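Local coordinates for protein cytidylyltransferase (Leptospira borgpetersenii serovar Hardjo-bovis, PDB 6OEW) that probably acts as a metal-binding nucleotidyltransferase of the cytidylyltransferase family, whose members transfer a cytidylyl group from CTP, at residues L125-Q128 / G129-F133; F222-V225 / D226-V230. All coordinates share one frame; numbering follows the deposited sequence.

Contact 1 (L125-Q128 / G129-F133)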
ATOM      1  N   LEU A 125      -9.148  11.316 -10.504  1.00 27.90           N
ATOM      2  CA  LEU A 125      -9.306  11.565 -11.937  1.00 28.11           C
ATOM      3  C   LEU A 125     -10.419  12.570 -12.224  1.00 35.02           C
ATOM      4  O   LEU A 125     -10.341  13.317 -13.208  1.00 32.52           O
ATOM      5  CB  LEU A 125      -9.612  10.253 -12.664  1.00 32.68           C
ATOM      6  CG  LEU A 125      -8.541   9.156 -12.646  1.00 34.67           C
ATOM      7  CD1 LEU A 125      -9.139   7.822 -13.065  1.00 34.81           C
ATOM      8  CD2 LEU A 125      -7.427   9.553 -13.595  1.00 41.41           C
ATOM      9  N   TYR A 126     -11.474  12.574 -11.410  1.00 27.80           N
ATOM     10  CA  TYR A 126     -12.594  13.491 -11.646  1.00 30.17           C
ATOM     11  C   TYR A 126     -12.214  14.941 -11.392  1.00 30.16           C
ATOM     12  O   TYR A 126     -12.937  15.841 -11.817  1.00 35.91           O
ATOM     13  CB  TYR A 126     -13.739  13.126 -10.717  1.00 30.52           C
ATOM     14  CG  TYR A 126     -15.152  13.343 -11.208  1.00 29.46           C
ATOM     15  CD1 TYR A 126     -15.590  12.809 -12.418  1.00 32.09           C
ATOM     16  CD2 TYR A 126     -16.075  14.024 -10.415  1.00 27.64           C
ATOM     17  CE1 TYR A 126     -16.924  12.964 -12.833  1.00 36.07           C
ATOM     18  CE2 TYR A 126     -17.412  14.191 -10.829  1.00 32.00           C
ATOM     19  CZ  TYR A 126     -17.818  13.643 -12.031  1.00 31.89           C
ATOM     20  OH  TYR A 126     -19.130  13.770 -12.427  1.00 34.08           O
ATOM     21  N   ASN A 127     -11.135  15.181 -10.670  1.00 32.90           N
ATOM     22  CA  ASN A 127     -10.680  16.511 -10.299  1.00 37.78           C
ATOM     23  C   ASN A 127      -9.317  16.796 -10.925  1.00 44.94           C
ATOM     24  O   ASN A 127      -8.445  17.409 -10.302  1.00 44.93           O
ATOM     25  CB  ASN A 127     -10.606  16.647  -8.779  1.00 33.12           C
ATOM     26  CG  ASN A 127     -11.979  16.676  -8.115  1.00 36.99           C
ATOM     27  OD1 ASN A 127     -12.630  17.709  -8.072  1.00 34.35           O
ATOM     28  ND2 ASN A 127     -12.411  15.541  -7.586  1.00 33.37           N
ATOM     29  N   GLN A 128      -9.092  16.310 -12.143  1.00 52.22           N
ATOM     30  CA  GLN A 128      -7.785  16.467 -12.777  1.00 56.00           C
ATOM     31  C   GLN A 128      -7.394  17.937 -12.825  1.00 50.44           C
ATOM     32  O   GLN A 128      -8.147  18.779 -13.320  1.00 46.07           O
ATOM     33  CB  GLN A 128      -7.806  15.880 -14.195  1.00 64.92           C
ATOM     34  CG  GLN A 128      -6.663  16.368 -15.094  1.00 71.91           C
ATOM     35  CD  GLN A 128      -6.680  15.740 -16.478  1.00 79.93           C
ATOM     36  OE1 GLN A 128      -7.423  14.792 -16.734  1.00 83.56           O
ATOM     37  NE2 GLN A 128      -5.855  16.266 -17.380  1.00 83.63           N
ATOM     38  N   GLY A 129      -6.222  18.250 -12.286  1.00 51.32           N
ATOM     39  CA  GLY A 129      -5.735  19.609 -12.276  1.00 57.78           C
ATOM     40  C   GLY A 129      -6.069  20.395 -11.029  1.00 59.65           C
ATOM     41  O   GLY A 129      -5.498  21.473 -10.824  1.00 66.86           O
ATOM     42  N   ARG A 130      -6.984  19.895 -10.196  1.00 40.97           N
ATOM     43  CA  ARG A 130      -7.220  20.480  -8.888  1.00 35.18           C
ATOM     44  C   ARG A 130      -6.604  19.668  -7.771  1.00 33.95           C
ATOM     45  O   ARG A 130      -6.595  20.135  -6.629  1.00 40.72           O
ATOM     46  CB  ARG A 130      -8.722  20.609  -8.579  1.00 40.25           C
ATOM     47  CG  ARG A 130      -9.591  20.926  -9.706  1.00 47.56           C
ATOM     48  CD  ARG A 130     -11.010  21.125  -9.193  1.00 41.87           C
ATOM     49  NE  ARG A 130     -11.833  21.564 -10.285  1.00 45.98           N
ATOM     50  CZ  ARG A 130     -12.729  20.803 -10.894  1.00 45.88           C
ATOM     51  NH1 ARG A 130     -13.415  21.303 -11.903  1.00 51.74           N
ATOM     52  NH2 ARG A 130     -12.951  19.559 -10.469  1.00 37.52           N
ATOM     53  N   ILE A 131      -6.150  18.449  -8.051  1.00 41.91           N
ATOM     54  CA  ILE A 131      -5.539  17.577  -7.049  0.57 39.26           C
ATOM     55  C   ILE A 131      -4.260  17.009  -7.634  1.00 41.86           C
ATOM     56  O   ILE A 131      -4.250  16.520  -8.767  1.00 42.14           O
ATOM     57  CB  ILE A 131      -6.456  16.416  -6.613  0.57 37.61           C
ATOM     58  CG1 ILE A 131      -7.799  16.924  -6.088  0.57 39.63           C
ATOM     59  CG2 ILE A 131      -5.740  15.534  -5.562  0.57 33.96           C
ATOM     60  CD1 ILE A 131      -8.735  15.833  -5.604  0.57 40.86           C
ATOM     61  N   GLU A 132      -3.180  17.076  -6.871  1.00 37.06           N
ATOM     62  CA  GLU A 132      -1.975  16.377  -7.272  1.00 40.79           C
ATOM     63  C   GLU A 132      -1.566  15.320  -6.260  1.00 35.48           C
ATOM     64  O   GLU A 132      -0.718  14.478  -6.583  1.00 32.05           O
ATOM     65  CB  GLU A 132      -0.824  17.363  -7.498  1.00 46.35           C
ATOM     66  CG  GLU A 132      -0.492  18.223  -6.312  1.00 45.53           C
ATOM     67  CD  GLU A 132       0.492  19.332  -6.669  1.00 50.64           C
ATOM     68  OE1 GLU A 132       1.144  19.241  -7.737  1.00 56.30           O
ATOM     69  OE2 GLU A 132       0.617  20.293  -5.883  1.00 41.71           O
ATOM     70  N   PHE A 133      -2.180  15.317  -5.078  1.00 28.01           N
ATOM     71  CA  PHE A 133      -1.843  14.360  -4.026  1.00 28.58           C
ATOM     72  C   PHE A 133      -3.096  14.048  -3.220  1.00 30.96           C
ATOM     73  O   PHE A 133      -3.692  14.947  -2.614  1.00 32.04           O
ATOM     74  CB  PHE A 133      -0.758  14.952  -3.136  1.00 28.51           C
ATOM     75  CG  PHE A 133      -0.140  13.969  -2.181  1.00 30.02           C
ATOM     76  CD1 PHE A 133       1.098  13.431  -2.454  1.00 33.63           C
ATOM     77  CD2 PHE A 133      -0.779  13.625  -1.001  1.00 33.38           C
ATOM     78  CE1 PHE A 133       1.705  12.532  -1.565  1.00 36.80           C
ATOM     79  CE2 PHE A 133      -0.188  12.732  -0.101  1.00 36.64           C
ATOM     80  CZ  PHE A 133       1.037  12.178  -0.385  1.00 33.65           C
TER
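Asn127 and Arg130 are the two ends of a type II beta turn that follows helix 114-126. The turn closes with a hydrogen bond from Arg130 N to Asn127 O, 2.9 Å long. Gln128 and Gly129 occupy the two central positions. Gly129 has a positive phi of 93°, as the third residue of this turn type does. Ile131 N also points to Asn127 O, but at 3.4 Å that bond is weak and bent. One carbonyl oxygen therefore receives a good bond and a poor one.

The side chains of the two end residues clamp the turn a second time. Arg130 NH2 donates to Asn127 OD1 over 3.0 Å. The amide oxygen lies at the edge of the guanidinium, near its plane. NH2 stands above the plane of the Asn127 amide carbonyl, and the two flat groups are 71° apart. Arg130 CG lies beside its own backbone N and the chain then runs extended to NE, which brings NH2 to the amide. The two side chains cross at about a right angle. Asn127 ND2 donates to Leu123 O, one turn back in the helix, so the amide is held at both ends.

In one of its two conformers, Ile131 CD1 lies 3.8 Å from Asn127 CB. The turn is largely at the surface, and Ile131 is its buried residue. Gly129 O accepts a bond from Lys184 NZ. Beyond the turn the chain enters strand 133-135, which lies between strands 149-152 and 185-187 in the mixed sheet, and Glu132 and Phe133 touch Leu155 of helix 153-162.

Contact 2 (F222-V225 / D226-V230)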
ATOM      1  N   PHE A 222     -13.279 -10.356   0.210  1.00 47.47           N
ATOM      2  CA  PHE A 222     -14.039  -9.649   1.230  1.00 44.43           C
ATOM      3  C   PHE A 222     -13.638  -8.181   1.284  1.00 44.05           C
ATOM      4  O   PHE A 222     -12.496  -7.817   1.005  1.00 44.49           O
ATOM      5  CB  PHE A 222     -13.831 -10.297   2.592  1.00 47.06           C
ATOM      6  CG  PHE A 222     -12.378 -10.378   3.020  1.00 43.25           C
ATOM      7  CD1 PHE A 222     -11.791  -9.334   3.709  1.00 39.87           C
ATOM      8  CD2 PHE A 222     -11.620 -11.515   2.757  1.00 42.47           C
ATOM      9  CE1 PHE A 222     -10.462  -9.403   4.113  1.00 46.24           C
ATOM     10  CE2 PHE A 222     -10.299 -11.598   3.164  1.00 43.82           C
ATOM     11  CZ  PHE A 222      -9.720 -10.539   3.845  1.00 42.27           C
ATOM     12  N   SER A 223     -14.596  -7.325   1.643  1.00 45.52           N
ATOM     13  CA  SER A 223     -14.328  -5.895   1.670  1.00 47.06           C
ATOM     14  C   SER A 223     -13.767  -5.464   3.027  1.00 50.26           C
ATOM     15  O   SER A 223     -13.793  -6.209   4.009  1.00 45.54           O
ATOM     16  CB  SER A 223     -15.597  -5.101   1.354  1.00 48.97           C
ATOM     17  OG  SER A 223     -16.450  -5.110   2.479  1.00 49.35           O
ATOM     18  N   TYR A 224     -13.254  -4.228   3.061  1.00 44.38           N
ATOM     19  CA  TYR A 224     -12.798  -3.624   4.310  1.00 45.30           C
ATOM     20  C   TYR A 224     -13.909  -3.594   5.351  1.00 40.48           C
ATOM     21  O   TYR A 224     -13.706  -4.008   6.497  1.00 48.17           O
ATOM     22  CB  TYR A 224     -12.276  -2.206   4.057  1.00 48.56           C
ATOM     23  CG  TYR A 224     -11.977  -1.423   5.326  1.00 42.42           C
ATOM     24  CD1 TYR A 224     -10.871  -1.745   6.123  1.00 46.54           C
ATOM     25  CD2 TYR A 224     -12.811  -0.380   5.740  1.00 45.74           C
ATOM     26  CE1 TYR A 224     -10.594  -1.040   7.277  1.00 45.15           C
ATOM     27  CE2 TYR A 224     -12.540   0.332   6.895  1.00 42.72           C
ATOM     28  CZ  TYR A 224     -11.431  -0.010   7.655  1.00 39.64           C
ATOM     29  OH  TYR A 224     -11.150   0.678   8.803  1.00 48.68           O
ATOM     30  N   VAL A 225     -15.096  -3.119   4.976  1.00 43.68           N
ATOM     31  CA  VAL A 225     -16.172  -3.024   5.966  1.00 44.42           C
ATOM     32  C   VAL A 225     -16.567  -4.411   6.482  1.00 45.15           C
ATOM     33  O   VAL A 225     -16.821  -4.587   7.682  1.00 51.18           O
ATOM     34  CB  VAL A 225     -17.371  -2.237   5.399  1.00 48.86           C
ATOM     35  CG1 VAL A 225     -17.772  -2.757   4.033  1.00 54.00           C
ATOM     36  CG2 VAL A 225     -18.547  -2.281   6.376  1.00 50.54           C
ATOM     37  N   ASP A 226     -16.598  -5.426   5.608  1.00 57.63           N
ATOM     38  CA  ASP A 226     -16.854  -6.789   6.089  1.00 51.90           C
ATOM     39  C   ASP A 226     -15.861  -7.176   7.176  1.00 49.14           C
ATOM     40  O   ASP A 226     -16.226  -7.808   8.174  1.00 46.00           O
ATOM     41  CB  ASP A 226     -16.746  -7.820   4.961  1.00 46.79           C
ATOM     42  CG  ASP A 226     -17.711  -7.572   3.834  1.00 57.42           C
ATOM     43  OD1 ASP A 226     -17.390  -7.977   2.692  1.00 55.14           O
ATOM     44  OD2 ASP A 226     -18.765  -6.962   4.083  1.00 49.95           O
ATOM     45  N   LEU A 227     -14.601  -6.797   6.978  1.00 48.41           N
ATOM     46  CA  LEU A 227     -13.509  -7.152   7.880  1.00 44.67           C
ATOM     47  C   LEU A 227     -13.671  -6.481   9.238  1.00 46.57           C
ATOM     48  O   LEU A 227     -13.492  -7.120  10.283  1.00 48.88           O
ATOM     49  CB  LEU A 227     -12.182  -6.750   7.232  1.00 41.60           C
ATOM     50  CG  LEU A 227     -10.881  -6.945   8.016  1.00 47.45           C
ATOM     51  CD1 LEU A 227     -10.660  -8.418   8.311  1.00 49.06           C
ATOM     52  CD2 LEU A 227      -9.684  -6.370   7.248  1.00 46.18           C
ATOM     53  N   ILE A 228     -13.986  -5.186   9.244  1.00 43.49           N
ATOM     54  CA  ILE A 228     -14.207  -4.491  10.507  1.00 47.57           C
ATOM     55  C   ILE A 228     -15.418  -5.063  11.231  1.00 47.25           C
ATOM     56  O   ILE A 228     -15.415  -5.192  12.460  1.00 53.31           O
ATOM     57  CB  ILE A 228     -14.351  -2.977  10.272  1.00 51.55           C
ATOM     58  CG1 ILE A 228     -13.141  -2.442   9.499  1.00 44.97           C
ATOM     59  CG2 ILE A 228     -14.529  -2.247  11.601  1.00 51.31           C
ATOM     60  CD1 ILE A 228     -11.806  -2.726  10.172  1.00 49.25           C
ATOM     61  N   GLU A 229     -16.478  -5.417  10.492  1.00 48.13           N
ATOM     62  CA  GLU A 229     -17.658  -5.973  11.152  1.00 52.59           C
ATOM     63  C   GLU A 229     -17.357  -7.327  11.779  1.00 51.06           C
ATOM     64  O   GLU A 229     -17.856  -7.632  12.865  1.00 53.24           O
ATOM     65  CB  GLU A 229     -18.824  -6.077  10.169  1.00 52.71           C
ATOM     66  CG  GLU A 229     -19.457  -4.733   9.839  1.00 66.19           C
ATOM     67  CD  GLU A 229     -19.956  -3.991  11.076  1.00 76.58           C
ATOM     68  OE1 GLU A 229     -20.423  -4.650  12.034  1.00 78.28           O
ATOM     69  OE2 GLU A 229     -19.871  -2.745  11.093  1.00 78.44           O
ATOM     70  N   VAL A 230     -16.527  -8.141  11.127  1.00 50.26           N
ATOM     71  CA  VAL A 230     -16.150  -9.429  11.704  1.00 53.94           C
ATOM     72  C   VAL A 230     -15.283  -9.237  12.950  1.00 52.38           C
ATOM     73  O   VAL A 230     -15.451  -9.947  13.950  1.00 56.89           O
ATOM     74  CB  VAL A 230     -15.449 -10.302  10.644  1.00 57.64           C
ATOM     75  CG1 VAL A 230     -14.585 -11.359  11.294  1.00 62.57           C
ATOM     76  CG2 VAL A 230     -16.483 -10.968   9.756  1.00 61.73           C
TER
HETATM   77  O   HOH W   1     -19.305  -5.453   1.594  1.00 56.56           O
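Ser223 and Asp226 form a capping box at the N terminus of helix 224-233. Ser223 is the N-cap. Its OG accepts from Asp226 N over 3.1 Å, and Asp226 OD1 accepts from Ser223 N over 3.1 Å in return. Both bonds are nearly straight (169° and 166° at hydrogen). Ser223 N meets OD1 from above the carboxylate plane. Asp226 CG sits beside its own backbone N (chi1 -59°), which turns the carboxylate back to the cap. A water links Ser223 OG with Asp226 OD2, 3.0 Å from each, and donates to the carboxylate.

The regular helix bonds start here, with Leu227 N to Ser223 O and Ile228 N to Tyr224 O. One turn on, Ile228 CG1 lies over one face of the Tyr224 ring, 3.8 Å from its centroid, in a CH-pi contact. Ile228 CD1 touches ring atom CE1 of Tyr224 at 3.6 Å. Tyr224 OH accepts a hydrogen bond from Ala143 N. Phe222, before the cap, stacks on Phe217 and touches Leu227 CD1.

The box satisfies two amide groups at the helix start, and the negative charge of Asp226, in the first turn, is probably stabilised by the positive end of the helix dipole.

Contacts 1 and 2 are both local and lie in series along the chain. Residues 125-133 come first and close a short turn between helix 114-126 and strand 133-135, next to the outermost strand 185-187 of the mixed sheet. The chain then passes through strands 149-152 and 185-187 and helix 204-214 before residues 222-230 open helix 224-233. Neither contact encloses or crosses the other. The centres of contacts 1 and 2 are about 29 Å apart. Their nearest atoms are about 19 Å apart, so they do not touch. Contact 1 joins a helix to the sheet, while contact 2 starts a helix packed against helix 204-214. Both lie away from the magnesium ligand Asp108.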